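Local structure of metallo-beta-lactamase family protein (Staphylococcus aureus, 3R2U) at residues A[76-81]-A[85-90]; A[205-210]-A[239-244]; A[295-300]-A[362-367]; A[306-311]-A[316-321]. The protein combines an iron-binding metallo-beta-lactamase domain with a rhodanese-like region and is probably a metal-dependent hydrolase or related enzyme. All coordinates share one frame; numbering follows the deposited sequence.

Interaction 1 holds His80, one of three protein ligands of the iron, and is the contact among the four that belongs to the metal site. Interaction 2 lies at the surface, its centre about 26 Å from that of interaction 1. Interactions 3 and 4 have their centres about 29 and 33 Å from it, in the C-terminal part of the modelled chain and across the chain's centre from interaction 2 in the case of interaction 3. These last two are coupled: their centres are about 15 Å apart, strands 298-301 and 317-318 are sheet neighbours, Thr299 O lies 3.0 Å from Ile317 N in a probable hydrogen bond, and Phe300 CD1 packs 3.6 Å from Ile319 CG1.

Interaction 1 (A[76-81]-A[85-90]); sequences AAETHI and FASGIR. With FE (Fe (III) ion), chain E.
Glu78 reaches across to Ser87, whose OG is directed as donor at Glu78 OE1; the modelled 2.4 Å is very short, and its exact length is doubtful. Beside it, Ile89 places CG2 3.6 Å from Glu78 OE1, so one carboxylate oxygen meets both a hydroxyl and a methyl group. The longer branch of Ile89 reaches the strand end: CG1 stands opposite the backbone N (chi1 -160°), which carries CD1 to 3.6 Å from Ala76 CB. Glu78 has CG trans to its backbone N (chi1 178°), which with the extended chain carries the carboxylate to Ser87; its second oxygen, OE2, is hydrogen-bonded to the hydroxyl of Tyr112. Ser87 OG also accepts from Ile89 N at 2.9 Å and 166°, an ST turn ahead of helix 89-96, with Gly88 at the N-cap. The contact joins the strand end to the helix start across the first connection of a beta-alpha-beta unit made of strand 72-77, helix 89-96 and strand 99-103. Beyond the strand the chain enters the His-X-His-X-Asp signature of metallo-beta-lactamases, whose first histidine is His80. Its NE2 binds the iron at 2.4 Å, and His143, Asp169 and three waters complete the six ligands. On the other side of that ring, ND1 donates to Thr79 OG1 at 2.8 Å, nearly in the imidazole plane, which fixes the ring's rotation. One iron-bound water donates to Ile81 O, 3.0 Å away.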
loop_
_atom_site.group_PDB
_atom_site.type_symbol
_atom_site.label_atom_id
_atom_site.label_comp_id
_atom_site.label_asym_id
_atom_site.label_seq_id
_atom_site.Cartn_x
_atom_site.Cartn_y
_atom_site.Cartn_z
ATOM N N ALA A 76 -3.286 27.020 -12.394
ATOM C CA ALA A 76 -1.908 26.519 -12.372
ATOM C C ALA A 76 -1.015 27.538 -13.074
ATOM O O ALA A 76 -1.425 28.201 -14.019
ATOM C CB ALA A 76 -1.781 25.149 -13.027
ATOM N N ALA A 77 0.216 27.640 -12.615
ATOM C CA ALA A 77 1.161 28.556 -13.179
ATOM C C ALA A 77 2.498 27.851 -13.207
ATOM O O ALA A 77 2.764 26.933 -12.425
ATOM C CB ALA A 77 1.244 29.850 -12.337
ATOM N N GLU A 78 3.335 28.308 -14.112
ATOM C CA GLU A 78 4.606 27.748 -14.327
ATOM C C GLU A 78 5.648 28.869 -14.380
ATOM O O GLU A 78 5.446 29.868 -15.048
ATOM C CB GLU A 78 4.509 26.983 -15.653
ATOM C CG GLU A 78 5.727 26.354 -16.102
ATOM C CD GLU A 78 5.443 25.276 -17.132
ATOM O OE1 GLU A 78 4.960 24.183 -16.733
ATOM O OE2 GLU A 78 5.754 25.515 -18.321
ATOM N N THR A 79 6.780 28.674 -13.719
ATOM C CA THR A 79 7.810 29.704 -13.662
ATOM C C THR A 79 8.624 29.916 -14.947
ATOM O O THR A 79 9.097 31.028 -15.207
ATOM C CB THR A 79 8.754 29.461 -12.477
ATOM O OG1 THR A 79 9.407 28.190 -12.610
ATOM C CG2 THR A 79 7.941 29.469 -11.137
ATOM N N HIS A 80 8.807 28.859 -15.729
ATOM C CA HIS A 80 9.595 28.921 -16.959
ATOM C C HIS A 80 9.530 27.605 -17.705
ATOM O O HIS A 80 8.922 26.640 -17.217
ATOM C CB HIS A 80 11.072 29.243 -16.632
ATOM C CG HIS A 80 11.778 28.197 -15.828
ATOM N ND1 HIS A 80 11.476 27.933 -14.509
ATOM C CD2 HIS A 80 12.823 27.394 -16.142
ATOM C CE1 HIS A 80 12.275 26.977 -14.062
ATOM N NE2 HIS A 80 13.105 26.641 -15.033
ATOM N N ILE A 81 10.150 27.562 -18.883
ATOM C CA ILE A 81 10.195 26.352 -19.696
ATOM C C ILE A 81 11.255 25.433 -19.070
ATOM O O ILE A 81 12.447 25.698 -19.146
ATOM C CB ILE A 81 10.535 26.672 -21.189
ATOM C CG1 ILE A 81 9.538 27.692 -21.763
ATOM C CG2 ILE A 81 10.549 25.410 -22.006
ATOM C CD1 ILE A 81 9.778 28.064 -23.243
ATOM N N PHE A 85 12.315 18.308 -15.990
ATOM C CA PHE A 85 11.163 17.426 -15.755
ATOM C C PHE A 85 10.103 17.847 -16.749
ATOM O O PHE A 85 10.209 18.911 -17.341
ATOM C CB PHE A 85 10.629 17.453 -14.309
ATOM C CG PHE A 85 9.907 18.708 -13.954
ATOM C CD1 PHE A 85 10.612 19.850 -13.600
ATOM C CD2 PHE A 85 8.520 18.763 -13.990
ATOM C CE1 PHE A 85 9.948 21.029 -13.287
ATOM C CE2 PHE A 85 7.842 19.935 -13.664
ATOM C CZ PHE A 85 8.559 21.075 -13.313
ATOM N N ALA A 86 9.097 16.999 -16.924
ATOM C CA ALA A 86 8.043 17.242 -17.877
ATOM C C ALA A 86 6.919 17.985 -17.196
ATOM O O ALA A 86 6.389 17.533 -16.191
ATOM C CB ALA A 86 7.555 15.924 -18.469
ATOM N N SER A 87 6.572 19.152 -17.737
ATOM C CA SER A 87 5.508 19.969 -17.169
ATOM C C SER A 87 4.126 19.345 -17.270
ATOM O O SER A 87 3.743 18.827 -18.319
ATOM C CB SER A 87 5.442 21.297 -17.912
ATOM O OG SER A 87 4.296 22.038 -17.526
ATOM N N GLY A 88 3.362 19.445 -16.189
ATOM C CA GLY A 88 1.968 19.007 -16.213
ATOM C C GLY A 88 0.998 20.162 -16.503
ATOM O O GLY A 88 -0.209 19.983 -16.440
ATOM N N ILE A 89 1.507 21.332 -16.902
ATOM C CA ILE A 89 0.634 22.509 -17.051
ATOM C C ILE A 89 -0.453 22.344 -18.117
ATOM O O ILE A 89 -1.587 22.780 -17.906
ATOM C CB ILE A 89 1.426 23.842 -17.256
ATOM C CG1 ILE A 89 0.553 25.062 -16.921
ATOM C CG2 ILE A 89 1.953 23.971 -18.677
ATOM C CD1 ILE A 89 0.693 25.565 -15.558
ATOM N N ARG A 90 -0.116 21.741 -19.254
ATOM C CA ARG A 90 -1.105 21.506 -20.288
ATOM C C ARG A 90 -2.133 20.472 -19.801
ATOM O O ARG A 90 -3.317 20.577 -20.109
ATOM C CB ARG A 90 -0.441 21.054 -21.590
ATOM C CG ARG A 90 0.393 22.156 -22.289
ATOM C CD ARG A 90 1.032 21.604 -23.548
ATOM N NE ARG A 90 1.934 22.553 -24.200
ATOM C CZ ARG A 90 3.181 22.811 -23.807
ATOM N NH1 ARG A 90 3.915 23.679 -24.484
ATOM N NH2 ARG A 90 3.696 22.218 -22.736
HETATM FE FE FE E . 15.003 25.209 -15.051
HETATM O O HOH W 1 14.870 25.142 -17.410
HETATM O O HOH W 2 13.423 23.575 -14.841
HETATM O O HOH W 3 16.570 23.731 -15.075
#

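Interaction 2 (A[205-210]-A[239-244]); sequences SIKDLP and YEKQTN
Lys241 NZ is held by two acceptors: it donates to Lys207 O at 2.8 Å and forms a salt bridge with Asp211 OD1 just beyond segment 205-210. The first bond lies in the carbonyl plane and on a lone pair, with a C=O...N angle of 136°, so the ammonium group approaches obliquely, not head-on. An extended chain delivers it: CG stands opposite the carbonyl carbon (chi1 -70°) and every later torsion is close to straight. The last methylene comes along, putting Lys241 CE 4.1 Å from Lys207 CB, the one place where the two lysine side chains meet. The accepting carbonyl belongs to a type I beta turn running from Ile206 to Leu209, closed by Leu209 N donating to Ile206 O at 3.1 Å. Lys241 thus ties helix 237-243 to the turn that follows helix 191-206. The donor helix is fastened at its own end. Tyr239 O accepts from both Thr243 OG1, at 2.9 Å, and Thr243 N, at 3.0 Å. Asn244 ND2 donates to Glu240 OE1 at 2.8 Å and 152°, and the same oxygen accepts from Gly174 N. Around the contact, Lys241 packs on Phe247, and Tyr239 and Gln242 meet Met163 and Val161 of the second subunit, so helix 237-243 lies between the turn after helix 191-206 and a neighbouring copy of the protein.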
loop_
_atom_site.group_PDB
_atom_site.type_symbol
_atom_site.label_atom_id
_atom_site.label_comp_id
_atom_site.label_asym_id
_atom_site.label_seq_id
_atom_site.Cartn_x
_atom_site.Cartn_y
_atom_site.Cartn_z
ATOM N N SER A 205 17.248 43.781 -8.944
ATOM C CA SER A 205 15.851 44.194 -8.760
ATOM C C SER A 205 15.186 43.496 -7.546
ATOM O O SER A 205 14.491 44.129 -6.766
ATOM C CB SER A 205 15.034 43.960 -10.037
ATOM O OG SER A 205 14.912 42.572 -10.310
ATOM N N ILE A 206 15.482 42.229 -7.317
ATOM C CA ILE A 206 14.829 41.505 -6.223
ATOM C C ILE A 206 15.253 41.986 -4.814
ATOM O O ILE A 206 14.523 41.803 -3.839
ATOM C CB ILE A 206 15.048 39.974 -6.360
ATOM C CG1 ILE A 206 13.749 39.266 -6.078
ATOM C CG2 ILE A 206 16.243 39.486 -5.525
ATOM C CD1 ILE A 206 12.664 39.631 -7.089
ATOM N N LYS A 207 16.403 42.651 -4.731
ATOM C CA LYS A 207 16.935 43.120 -3.462
ATOM C C LYS A 207 16.057 44.135 -2.719
ATOM O O LYS A 207 16.140 44.236 -1.488
ATOM C CB LYS A 207 18.329 43.724 -3.654
ATOM C CG LYS A 207 19.403 42.703 -3.984
ATOM C CD LYS A 207 20.769 43.371 -4.152
ATOM C CE LYS A 207 21.830 42.373 -4.552
ATOM N NZ LYS A 207 23.153 43.005 -4.807
ATOM N N ASP A 208 15.217 44.837 -3.468
ATOM C CA ASP A 208 14.335 45.855 -2.918
ATOM C C ASP A 208 13.122 45.290 -2.195
ATOM O O ASP A 208 12.403 46.022 -1.539
ATOM C CB ASP A 208 13.891 46.792 -4.042
ATOM C CG ASP A 208 15.058 47.492 -4.691
ATOM O OD1 ASP A 208 16.071 47.696 -3.991
ATOM O OD2 ASP A 208 14.964 47.835 -5.889
ATOM N N LEU A 209 12.883 43.997 -2.335
ATOM C CA LEU A 209 11.765 43.351 -1.644
ATOM C C LEU A 209 12.082 43.263 -0.133
ATOM O O LEU A 209 13.245 43.314 0.251
ATOM C CB LEU A 209 11.487 41.968 -2.228
ATOM C CG LEU A 209 10.925 42.014 -3.651
ATOM C CD1 LEU A 209 10.678 40.620 -4.181
ATOM C CD2 LEU A 209 9.642 42.887 -3.683
ATOM N N PRO A 210 11.056 43.116 0.716
ATOM C CA PRO A 210 11.303 43.031 2.169
ATOM C C PRO A 210 12.132 41.795 2.529
ATOM O O PRO A 210 11.891 40.703 2.019
ATOM C CB PRO A 210 9.904 42.948 2.766
ATOM C CG PRO A 210 8.975 43.511 1.663
ATOM C CD PRO A 210 9.617 43.050 0.398
ATOM N N TYR A 239 18.073 36.050 4.593
ATOM C CA TYR A 239 19.035 34.987 4.879
ATOM C C TYR A 239 19.902 34.755 3.647
ATOM O O TYR A 239 21.106 34.558 3.770
ATOM C CB TYR A 239 18.370 33.678 5.352
ATOM C CG TYR A 239 19.395 32.652 5.834
ATOM C CD1 TYR A 239 19.945 32.738 7.110
ATOM C CD2 TYR A 239 19.818 31.615 5.016
ATOM C CE1 TYR A 239 20.897 31.826 7.554
ATOM C CE2 TYR A 239 20.783 30.686 5.458
ATOM C CZ TYR A 239 21.313 30.799 6.726
ATOM O OH TYR A 239 22.255 29.892 7.185
ATOM N N GLU A 240 19.291 34.789 2.466
ATOM C CA GLU A 240 20.050 34.624 1.246
ATOM C C GLU A 240 21.019 35.794 1.047
ATOM O O GLU A 240 22.129 35.600 0.583
ATOM C CB GLU A 240 19.129 34.442 0.043
ATOM C CG GLU A 240 18.330 33.149 0.101
ATOM C CD GLU A 240 19.213 31.917 0.184
ATOM O OE1 GLU A 240 20.023 31.714 -0.747
ATOM O OE2 GLU A 240 19.082 31.147 1.174
ATOM N N LYS A 241 20.622 37.007 1.435
ATOM C CA LYS A 241 21.532 38.141 1.321
ATOM C C LYS A 241 22.786 37.927 2.174
ATOM O O LYS A 241 23.872 38.354 1.796
ATOM C CB LYS A 241 20.849 39.452 1.704
ATOM C CG LYS A 241 19.798 39.918 0.693
ATOM C CD LYS A 241 19.245 41.291 1.078
ATOM C CE LYS A 241 18.350 41.893 0.005
ATOM N NZ LYS A 241 17.711 43.145 0.490
ATOM N N GLN A 242 22.646 37.246 3.308
ATOM C CA GLN A 242 23.783 36.966 4.176
ATOM C C GLN A 242 24.654 35.803 3.716
ATOM O O GLN A 242 25.853 35.811 3.945
ATOM C CB GLN A 242 23.300 36.581 5.588
ATOM C CG GLN A 242 22.558 37.659 6.334
ATOM C CD GLN A 242 23.453 38.765 6.814
ATOM O OE1 GLN A 242 24.598 38.531 7.206
ATOM N NE2 GLN A 242 22.925 39.986 6.818
ATOM N N THR A 243 24.058 34.789 3.100
ATOM C CA THR A 243 24.787 33.547 2.823
ATOM C C THR A 243 24.924 33.105 1.355
ATOM O O THR A 243 25.769 32.278 1.048
ATOM C CB THR A 243 24.112 32.378 3.587
ATOM O OG1 THR A 243 22.756 32.238 3.141
ATOM C CG2 THR A 243 24.128 32.628 5.114
ATOM N N ASN A 244 24.079 33.623 0.477
ATOM C CA ASN A 244 24.088 33.281 -0.957
ATOM C C ASN A 244 25.038 34.220 -1.701
ATOM O O ASN A 244 24.790 35.430 -1.754
ATOM C CB ASN A 244 22.659 33.403 -1.481
ATOM C CG ASN A 244 22.478 32.920 -2.919
ATOM O OD1 ASN A 244 23.359 33.053 -3.777
ATOM N ND2 ASN A 244 21.286 32.398 -3.194
#

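Interaction 3 (A[295-300]-A[362-367]); sequences TNRLTF and DIAGYQ
Arg297 carries CG opposite its carbonyl carbon (chi1 -68°) and stays extended to NE, which in the conformer described brings its guanidinium over Ala364; Gln367 has the same first torsion but kinks at chi2 (103°), and the end of its side chain comes up to Thr295. The methyl of Ala364 lies over the centre of one guanidinium face, with CB modelled 3.3 Å from Arg297 CZ, a closeness that holds for this conformer alone. The methyl packs against the flat face of the guanidinium, with no hydrogen bond between the two segments, while the polar end of the arginine is engaged elsewhere: NH1 donates to Asn340 OD1. Both segments belong to one parallel sheet, in the order 317-318, 298-301, 339-342, 363-367, so strand 339-342 lies between them and the contact is made by side chains. Parallel strands with helix 345-356 packed on Ile363 and Tyr366 are consistent with a rhodanese-like alpha/beta unit. At the far end, Thr295 CG2 packs 4.1 Å from Gln367 CD, the two side chains crossing at about a right angle. Thr299 OG1 donates to Arg297 O at 2.8 Å, from 49° above the carbonyl plane. Tyr366 points the other way, its hydroxyl hydrogen-bonded to Asp67 of a third subunit.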
loop_
_atom_site.group_PDB
_atom_site.type_symbol
_atom_site.label_atom_id
_atom_site.label_comp_id
_atom_site.label_asym_id
_atom_site.label_seq_id
_atom_site.Cartn_x
_atom_site.Cartn_y
_atom_site.Cartn_z
ATOM N N THR A 295 14.381 -8.957 -26.516
ATOM C CA THR A 295 15.559 -8.507 -25.786
ATOM C C THR A 295 16.511 -7.632 -26.643
ATOM O O THR A 295 17.626 -7.352 -26.222
ATOM C CB THR A 295 16.365 -9.694 -25.258
ATOM O OG1 THR A 295 16.712 -10.546 -26.355
ATOM C CG2 THR A 295 15.557 -10.507 -24.220
ATOM N N ASN A 296 16.024 -7.254 -27.833
ATOM C CA ASN A 296 16.728 -6.399 -28.786
ATOM C C ASN A 296 16.287 -4.946 -28.621
ATOM O O ASN A 296 15.814 -4.285 -29.559
ATOM C CB ASN A 296 16.462 -6.900 -30.206
ATOM C CG ASN A 296 16.997 -8.301 -30.410
ATOM O OD1 ASN A 296 16.335 -9.172 -30.975
ATOM N ND2 ASN A 296 18.185 -8.540 -29.883
ATOM N N ARG A 297 16.435 -4.466 -27.400
ATOM C CA ARG A 297 16.093 -3.105 -27.080
ATOM C C ARG A 297 17.073 -2.589 -26.072
ATOM O O ARG A 297 17.693 -3.350 -25.329
ATOM C CB ARG A 297 14.705 -3.001 -26.450
ATOM C CG ARG A 297 13.562 -3.318 -27.347
ATOM C CD ARG A 297 12.274 -2.835 -26.694
ATOM N NE ARG A 297 11.110 -3.129 -27.503
ATOM C CZ ARG A 297 10.214 -4.065 -27.218
ATOM N NH1 ARG A 297 10.319 -4.784 -26.105
ATOM N NH2 ARG A 297 9.186 -4.255 -28.040
ATOM N N LEU A 298 17.185 -1.278 -26.022
ATOM C CA LEU A 298 18.018 -0.651 -25.034
ATOM C C LEU A 298 17.377 -1.122 -23.730
ATOM O O LEU A 298 16.152 -1.035 -23.582
ATOM C CB LEU A 298 17.894 0.855 -25.184
ATOM C CG LEU A 298 18.575 1.745 -24.154
ATOM C CD1 LEU A 298 20.056 1.396 -24.077
ATOM C CD2 LEU A 298 18.339 3.205 -24.552
ATOM N N THR A 299 18.183 -1.659 -22.812
ATOM C CA THR A 299 17.671 -2.224 -21.567
ATOM C C THR A 299 18.390 -1.719 -20.310
ATOM O O THR A 299 19.610 -1.750 -20.248
ATOM C CB THR A 299 17.806 -3.758 -21.614
ATOM O OG1 THR A 299 17.092 -4.270 -22.743
ATOM C CG2 THR A 299 17.279 -4.380 -20.367
ATOM N N PHE A 300 17.628 -1.304 -19.298
ATOM C CA PHE A 300 18.203 -0.800 -18.042
ATOM C C PHE A 300 17.875 -1.727 -16.869
ATOM O O PHE A 300 16.725 -2.126 -16.671
ATOM C CB PHE A 300 17.697 0.613 -17.737
ATOM C CG PHE A 300 18.121 1.637 -18.757
ATOM C CD1 PHE A 300 19.440 2.052 -18.827
ATOM C CD2 PHE A 300 17.214 2.169 -19.654
ATOM C CE1 PHE A 300 19.847 2.972 -19.773
ATOM C CE2 PHE A 300 17.618 3.118 -20.596
ATOM C CZ PHE A 300 18.925 3.509 -20.656
ATOM N N ASP A 362 7.418 5.279 -23.075
ATOM C CA ASP A 362 7.609 4.169 -24.015
ATOM C C ASP A 362 8.322 2.900 -23.507
ATOM O O ASP A 362 8.919 2.173 -24.304
ATOM C CB ASP A 362 8.299 4.707 -25.269
ATOM C CG ASP A 362 7.420 5.685 -26.043
ATOM O OD1 ASP A 362 6.199 5.648 -25.871
ATOM O OD2 ASP A 362 7.951 6.492 -26.831
ATOM N N ILE A 363 8.223 2.613 -22.216
ATOM C CA ILE A 363 8.771 1.356 -21.686
ATOM C C ILE A 363 7.946 0.269 -22.358
ATOM O O ILE A 363 6.711 0.297 -22.324
ATOM C CB ILE A 363 8.664 1.251 -20.180
ATOM C CG1 ILE A 363 9.547 2.309 -19.526
ATOM C CG2 ILE A 363 9.098 -0.133 -19.682
ATOM C CD1 ILE A 363 11.035 2.182 -19.851
ATOM N N ALA A 364 8.631 -0.657 -23.002
ATOM C CA ALA A 364 7.974 -1.715 -23.759
ATOM C C ALA A 364 7.698 -2.983 -22.965
ATOM O O ALA A 364 6.820 -3.754 -23.320
ATOM C CB ALA A 364 8.784 -2.044 -25.008
ATOM N N GLY A 365 8.424 -3.195 -21.888
ATOM C CA GLY A 365 8.221 -4.398 -21.094
ATOM C C GLY A 365 9.386 -4.629 -20.175
ATOM O O GLY A 365 10.256 -3.789 -20.078
ATOM N N TYR A 366 9.377 -5.750 -19.461
ATOM C CA TYR A 366 10.436 -6.034 -18.524
ATOM C C TYR A 366 10.846 -7.501 -18.566
ATOM O O TYR A 366 10.147 -8.340 -19.131
ATOM C CB TYR A 366 10.022 -5.658 -17.096
ATOM C CG TYR A 366 9.036 -6.618 -16.429
ATOM C CD1 TYR A 366 7.672 -6.462 -16.588
ATOM C CD2 TYR A 366 9.482 -7.669 -15.631
ATOM C CE1 TYR A 366 6.767 -7.344 -16.000
ATOM C CE2 TYR A 366 8.588 -8.552 -15.033
ATOM C CZ TYR A 366 7.230 -8.383 -15.238
ATOM O OH TYR A 366 6.344 -9.233 -14.657
ATOM N N GLN A 367 12.032 -7.769 -18.032
ATOM C CA GLN A 367 12.519 -9.124 -17.842
ATOM C C GLN A 367 12.973 -9.225 -16.391
ATOM O O GLN A 367 13.481 -8.260 -15.815
ATOM C CB GLN A 367 13.667 -9.503 -18.768
ATOM C CG GLN A 367 13.308 -9.664 -20.252
ATOM C CD GLN A 367 13.717 -8.487 -21.108
ATOM O OE1 GLN A 367 12.996 -8.080 -22.034
ATOM N NE2 GLN A 367 14.886 -7.942 -20.825
#

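Interaction 4 (A[306-311]-A[316-321]); sequences EAYHGG and TINIPY
Helix 305-310 approaches the strand at 317-318 with the CA atoms of Tyr308 and Asn318 6.8 Å apart, closing the beta-alpha-beta unit that runs from strand 298-301 through the helix to strand 317-318. The strands 317-318, 298-301, 339-342 and 363-367 form a parallel sheet, consistent with a rhodanese-like fold, and Tyr308 lies between the helix and the edge strand. Tyr308 carries most of the contact. Its CG stands opposite its backbone N, sending the ring toward the strand, where Asn318 CB sits over the ring centre: a CH-pi contact of 3.4 Å from CB to the centroid, 8° off the normal. The amide of Asn318 lies almost parallel to the ring, their planes 6° apart, and OD1 rests 3.4 Å from Tyr308 CB. Two bonds from ND2, to Asp301 O in the strand and Arg303 O in the loop before the helix, fix the rotation of the amide. Thr316 meets the ring at its edge, OG1 lying near the ring plane and 3.5 Å from Tyr308 CE1, and OG1 is hydrogen-bonded to Ile313 O. The ring of His312 stacks with that of Tyr308, while Ala307 faces Ala307 of a fourth subunit. The phenol completes the contact: Tyr308 OH donates to Thr316 O at 2.8 Å, coming from 57° above the carbonyl plane.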
loop_
_atom_site.group_PDB
_atom_site.type_symbol
_atom_site.label_atom_id
_atom_site.label_comp_id
_atom_site.label_asym_id
_atom_site.label_seq_id
_atom_site.Cartn_x
_atom_site.Cartn_y
_atom_site.Cartn_z
ATOM N N GLU A 306 25.546 -3.458 -6.412
ATOM C CA GLU A 306 26.126 -4.716 -5.938
ATOM C C GLU A 306 25.407 -5.941 -6.514
ATOM O O GLU A 306 26.048 -6.945 -6.801
ATOM C CB GLU A 306 26.343 -4.803 -4.411
ATOM C CG GLU A 306 25.403 -4.044 -3.542
ATOM C CD GLU A 306 25.711 -2.566 -3.492
ATOM O OE1 GLU A 306 26.903 -2.201 -3.375
ATOM O OE2 GLU A 306 24.754 -1.774 -3.555
ATOM N N ALA A 307 24.094 -5.869 -6.691
ATOM C CA ALA A 307 23.365 -6.980 -7.320
ATOM C C ALA A 307 23.834 -7.134 -8.765
ATOM O O ALA A 307 24.079 -8.236 -9.241
ATOM C CB ALA A 307 21.826 -6.743 -7.288
ATOM N N TYR A 308 23.951 -6.009 -9.453
ATOM C CA TYR A 308 24.374 -6.003 -10.839
ATOM C C TYR A 308 25.731 -6.655 -10.945
ATOM O O TYR A 308 25.932 -7.517 -11.782
ATOM C CB TYR A 308 24.395 -4.569 -11.388
ATOM C CG TYR A 308 24.680 -4.473 -12.861
ATOM C CD1 TYR A 308 23.692 -4.749 -13.786
ATOM C CD2 TYR A 308 25.932 -4.085 -13.330
ATOM C CE1 TYR A 308 23.926 -4.654 -15.131
ATOM C CE2 TYR A 308 26.191 -3.989 -14.695
ATOM C CZ TYR A 308 25.173 -4.280 -15.587
ATOM O OH TYR A 308 25.378 -4.181 -16.932
ATOM N N HIS A 309 26.651 -6.268 -10.070
ATOM C CA HIS A 309 28.011 -6.840 -10.062
ATOM C C HIS A 309 27.970 -8.342 -9.748
ATOM O O HIS A 309 28.733 -9.126 -10.304
ATOM C CB HIS A 309 28.893 -6.103 -9.045
ATOM C CG HIS A 309 30.309 -6.589 -9.006
ATOM N ND1 HIS A 309 30.737 -7.579 -8.141
ATOM C CD2 HIS A 309 31.397 -6.227 -9.728
ATOM C CE1 HIS A 309 32.026 -7.804 -8.335
ATOM N NE2 HIS A 309 32.450 -6.997 -9.293
ATOM N N GLY A 310 27.074 -8.736 -8.845
ATOM C CA GLY A 310 26.916 -10.143 -8.504
ATOM C C GLY A 310 26.453 -11.001 -9.678
ATOM O O GLY A 310 26.712 -12.190 -9.702
ATOM N N GLY A 311 25.768 -10.402 -10.647
ATOM C CA GLY A 311 25.287 -11.145 -11.819
ATOM C C GLY A 311 24.358 -10.311 -12.694
ATOM O O GLY A 311 23.388 -9.763 -12.205
ATOM N N THR A 316 23.248 -4.835 -21.017
ATOM C CA THR A 316 22.331 -4.049 -20.205
ATOM C C THR A 316 23.112 -2.954 -19.496
ATOM O O THR A 316 24.310 -3.073 -19.303
ATOM C CB THR A 316 21.575 -4.916 -19.180
ATOM O OG1 THR A 316 22.497 -5.476 -18.239
ATOM C CG2 THR A 316 20.826 -6.028 -19.896
ATOM N N ILE A 317 22.440 -1.857 -19.162
ATOM C CA ILE A 317 23.069 -0.769 -18.445
ATOM C C ILE A 317 22.442 -0.718 -17.045
ATOM O O ILE A 317 21.216 -0.692 -16.892
ATOM C CB ILE A 317 22.872 0.562 -19.197
ATOM C CG1 ILE A 317 23.591 0.484 -20.557
ATOM C CG2 ILE A 317 23.388 1.733 -18.367
ATOM C CD1 ILE A 317 23.211 1.577 -21.516
ATOM N N ASN A 318 23.279 -0.722 -16.026
ATOM C CA ASN A 318 22.776 -0.670 -14.656
ATOM C C ASN A 318 22.392 0.740 -14.277
ATOM O O ASN A 318 23.229 1.627 -14.288
ATOM C CB ASN A 318 23.853 -1.169 -13.691
ATOM C CG ASN A 318 23.377 -1.276 -12.249
ATOM O OD1 ASN A 318 24.183 -1.146 -11.336
ATOM N ND2 ASN A 318 22.084 -1.524 -12.035
ATOM N N ILE A 319 21.123 0.980 -13.997
ATOM C CA ILE A 319 20.742 2.284 -13.464
ATOM C C ILE A 319 19.931 1.970 -12.220
ATOM O O ILE A 319 18.719 1.794 -12.298
ATOM C CB ILE A 319 19.928 3.167 -14.414
ATOM C CG1 ILE A 319 20.649 3.390 -15.744
ATOM C CG2 ILE A 319 19.690 4.530 -13.742
ATOM C CD1 ILE A 319 21.903 4.235 -15.627
ATOM N N PRO A 320 20.598 1.885 -11.062
ATOM C CA PRO A 320 19.869 1.573 -9.828
ATOM C C PRO A 320 18.690 2.526 -9.580
ATOM O O PRO A 320 18.830 3.723 -9.772
ATOM C CB PRO A 320 20.927 1.727 -8.748
ATOM C CG PRO A 320 22.239 1.474 -9.448
ATOM C CD PRO A 320 22.045 2.058 -10.825
ATOM N N TYR A 321 17.535 1.974 -9.200
ATOM C CA TYR A 321 16.366 2.789 -8.904
ATOM C C TYR A 321 16.449 3.330 -7.466
ATOM O O TYR A 321 15.765 2.855 -6.578
ATOM C CB TYR A 321 15.058 2.008 -9.120
ATOM C CG TYR A 321 13.826 2.875 -8.952
ATOM C CD1 TYR A 321 13.581 3.932 -9.832
ATOM C CD2 TYR A 321 12.920 2.657 -7.920
ATOM C CE1 TYR A 321 12.465 4.755 -9.694
ATOM C CE2 TYR A 321 11.792 3.481 -7.775
ATOM C CZ TYR A 321 11.581 4.525 -8.662
ATOM O OH TYR A 321 10.479 5.349 -8.542
#